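PDB 3P02: uncharacterized protein from Bacteroides ovatus, which is of unknown function but pairs an N-terminal beta-sandwich-like domain of the E-set clan with a C-terminal domain of the BT_3044-like family. Local coordinates for residues L107-S112 with L124-C129. Sequence-based numbering, arbitrary orientation.
Sequences LPIEFS and LPLKVC. With EDO (1,2-ethanediol), chain E.
The hydrophobic core between two facing beta-sheets of the N-terminal domain is built here from strands 104-112 and 122-130, with Ile109 packing against Leu124 and Leu126. Ile109 meets Leu126 tip to tip, CD1 to CD1 at 3.8 Å, while the Ile109 and Leu124 side chains pass one another in opposite senses, bringing Ile109 CG2 to 3.9 Å from Leu124 CD2. With CG1 beside the backbone N (chi1 -55°) and CG2 anti to it, the two branches of Ile109 reach different leucines. That same Leu124 methyl sits obliquely to the Phe111 ring, 4.2 Å from Phe111 CE1. Within its own strand the ring has Ile109 CG2 over one face, 3.6 Å above the plane and offset toward the rim. Leu107 and Leu126 meet at a slant, Leu107 CD2 lying 4.2 Å from Leu126 CD1.

The two segment axes come no closer than 11.5 Å and run nearly antiparallel, at 155°, as in the beta-sandwich layering expected of the E-set clan. Strand 104-112 pairs with strand 36-45 in one sheet; strand 122-130 belongs to the other, where Val128 packs on Val57 and Phe59.

On the far side of its strand Lys127 extends away from the core, and NZ makes a weak 2.9 Å hydrogen bond to O1 of an ethanediol, probably from the crystallisation liquor. Its NZ also bonds to Tyr136 O. An alanine in place of Lys127 has no ammonium group to offer and would probably leave the Tyr136 carbonyl short of a partner.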
loop_
_atom_site.group_PDB
_atom_site.type_symbol
_atom_site.label_atom_id
_atom_site.label_comp_id
_atom_site.label_asym_id
_atom_site.label_seq_id
_atom_site.Cartn_x
_atom_site.Cartn_y
_atom_site.Cartn_z
ATOM N N LEU A 107 12.317 -17.893 -3.171
ATOM C CA LEU A 107 11.114 -18.077 -3.944
ATOM C C LEU A 107 10.851 -16.769 -4.666
ATOM O O LEU A 107 10.485 -15.794 -4.009
ATOM C CB LEU A 107 9.906 -18.499 -3.096
ATOM C CG LEU A 107 8.570 -18.641 -3.879
ATOM C CD1 LEU A 107 8.660 -19.725 -4.948
ATOM C CD2 LEU A 107 7.430 -18.939 -2.936
ATOM N N PRO A 108 11.085 -16.703 -5.982
ATOM C CA PRO A 108 10.808 -15.433 -6.684
ATOM C C PRO A 108 9.329 -15.335 -7.038
ATOM O O PRO A 108 8.775 -16.218 -7.712
ATOM C CB PRO A 108 11.714 -15.476 -7.914
ATOM C CG PRO A 108 12.087 -16.979 -8.104
ATOM C CD PRO A 108 11.589 -17.754 -6.900
ATOM N N ILE A 109 8.683 -14.259 -6.555
ATOM C CA ILE A 109 7.277 -14.005 -6.847
ATOM C C ILE A 109 7.195 -12.800 -7.764
ATOM O O ILE A 109 7.540 -11.694 -7.339
ATOM C CB ILE A 109 6.415 -13.804 -5.578
ATOM C CG1 ILE A 109 6.571 -15.014 -4.616
ATOM C CG2 ILE A 109 4.937 -13.590 -5.971
ATOM C CD1 ILE A 109 6.820 -14.682 -3.249
ATOM N N GLU A 110 6.712 -13.011 -9.003
ATOM C CA GLU A 110 6.569 -11.914 -9.952
ATOM C C GLU A 110 5.208 -11.282 -9.787
ATOM O O GLU A 110 4.195 -11.932 -10.040
ATOM C CB GLU A 110 6.765 -12.401 -11.388
ATOM C CG GLU A 110 8.207 -12.831 -11.661
ATOM C CD GLU A 110 8.536 -13.270 -13.078
ATOM O OE1 GLU A 110 7.607 -13.349 -13.916
ATOM O OE2 GLU A 110 9.731 -13.530 -13.354
ATOM N N PHE A 111 5.171 -10.058 -9.288
ATOM C CA PHE A 111 3.917 -9.320 -9.175
ATOM C C PHE A 111 3.690 -8.505 -10.444
ATOM O O PHE A 111 4.639 -7.870 -10.941
ATOM C CB PHE A 111 3.966 -8.378 -7.970
ATOM C CG PHE A 111 3.894 -9.132 -6.659
ATOM C CD1 PHE A 111 2.674 -9.600 -6.176
ATOM C CD2 PHE A 111 5.049 -9.428 -5.943
ATOM C CE1 PHE A 111 2.593 -10.261 -4.952
ATOM C CE2 PHE A 111 4.971 -10.116 -4.726
ATOM C CZ PHE A 111 3.744 -10.542 -4.250
ATOM N N SER A 112 2.443 -8.500 -10.944
ATOM C CA SER A 112 2.022 -7.724 -12.123
ATOM C C SER A 112 0.729 -7.064 -11.723
ATOM O O SER A 112 -0.329 -7.687 -11.789
ATOM C CB SER A 112 1.862 -8.639 -13.335
ATOM O OG SER A 112 3.106 -9.216 -13.692
ATOM N N LEU A 124 -1.237 -12.201 -0.262
ATOM C CA LEU A 124 -0.896 -13.473 -0.873
ATOM C C LEU A 124 -0.318 -14.409 0.218
ATOM O O LEU A 124 0.810 -14.193 0.681
ATOM C CB LEU A 124 0.111 -13.254 -2.028
ATOM C CG LEU A 124 0.646 -14.514 -2.701
ATOM C CD1 LEU A 124 -0.496 -15.363 -3.320
ATOM C CD2 LEU A 124 1.726 -14.163 -3.750
ATOM N N PRO A 125 -1.138 -15.389 0.673
ATOM C CA PRO A 125 -0.691 -16.301 1.733
ATOM C C PRO A 125 -0.026 -17.539 1.120
ATOM O O PRO A 125 -0.632 -18.218 0.297
ATOM C CB PRO A 125 -2.010 -16.625 2.465
ATOM C CG PRO A 125 -3.054 -16.636 1.368
ATOM C CD PRO A 125 -2.548 -15.646 0.286
ATOM N N LEU A 126 1.234 -17.810 1.472
ATOM C CA LEU A 126 1.986 -18.904 0.856
ATOM C C LEU A 126 2.544 -19.839 1.864
ATOM O O LEU A 126 3.124 -19.364 2.836
ATOM C CB LEU A 126 3.193 -18.330 0.067
ATOM C CG LEU A 126 2.894 -17.276 -0.957
ATOM C CD1 LEU A 126 4.183 -16.714 -1.513
ATOM C CD2 LEU A 126 2.074 -17.859 -2.079
ATOM N N LYS A 127 2.478 -21.141 1.605
ATOM C CA LYS A 127 3.079 -22.086 2.537
ATOM C C LYS A 127 4.119 -22.926 1.816
ATOM O O LYS A 127 3.925 -23.281 0.661
ATOM C CB LYS A 127 1.998 -23.005 3.161
ATOM C CG LYS A 127 2.572 -23.992 4.192
ATOM C CD LYS A 127 1.508 -24.773 4.940
ATOM C CE LYS A 127 2.153 -25.653 5.979
ATOM N NZ LYS A 127 1.152 -26.524 6.672
ATOM N N VAL A 128 5.190 -23.261 2.519
ATOM C CA VAL A 128 6.249 -24.126 2.021
ATOM C C VAL A 128 6.077 -25.502 2.689
ATOM O O VAL A 128 5.789 -25.567 3.894
ATOM C CB VAL A 128 7.683 -23.510 2.202
ATOM C CG1 VAL A 128 8.012 -23.186 3.660
ATOM C CG2 VAL A 128 8.751 -24.418 1.590
ATOM N N CYS A 129 6.251 -26.598 1.893
ATOM C CA CYS A 129 6.074 -27.990 2.316
ATOM C C CYS A 129 7.078 -28.884 1.587
ATOM O O CYS A 129 7.687 -28.451 0.621
ATOM C CB CYS A 129 4.639 -28.410 1.994
ATOM S SG CYS A 129 4.053 -29.862 2.896
HETATM C C1 EDO E . 0.339 -28.557 4.216
HETATM O O1 EDO E . 0.473 -29.116 5.525
HETATM C C2 EDO E . 0.062 -29.638 3.184
HETATM O O2 EDO E . 0.044 -29.030 1.887
#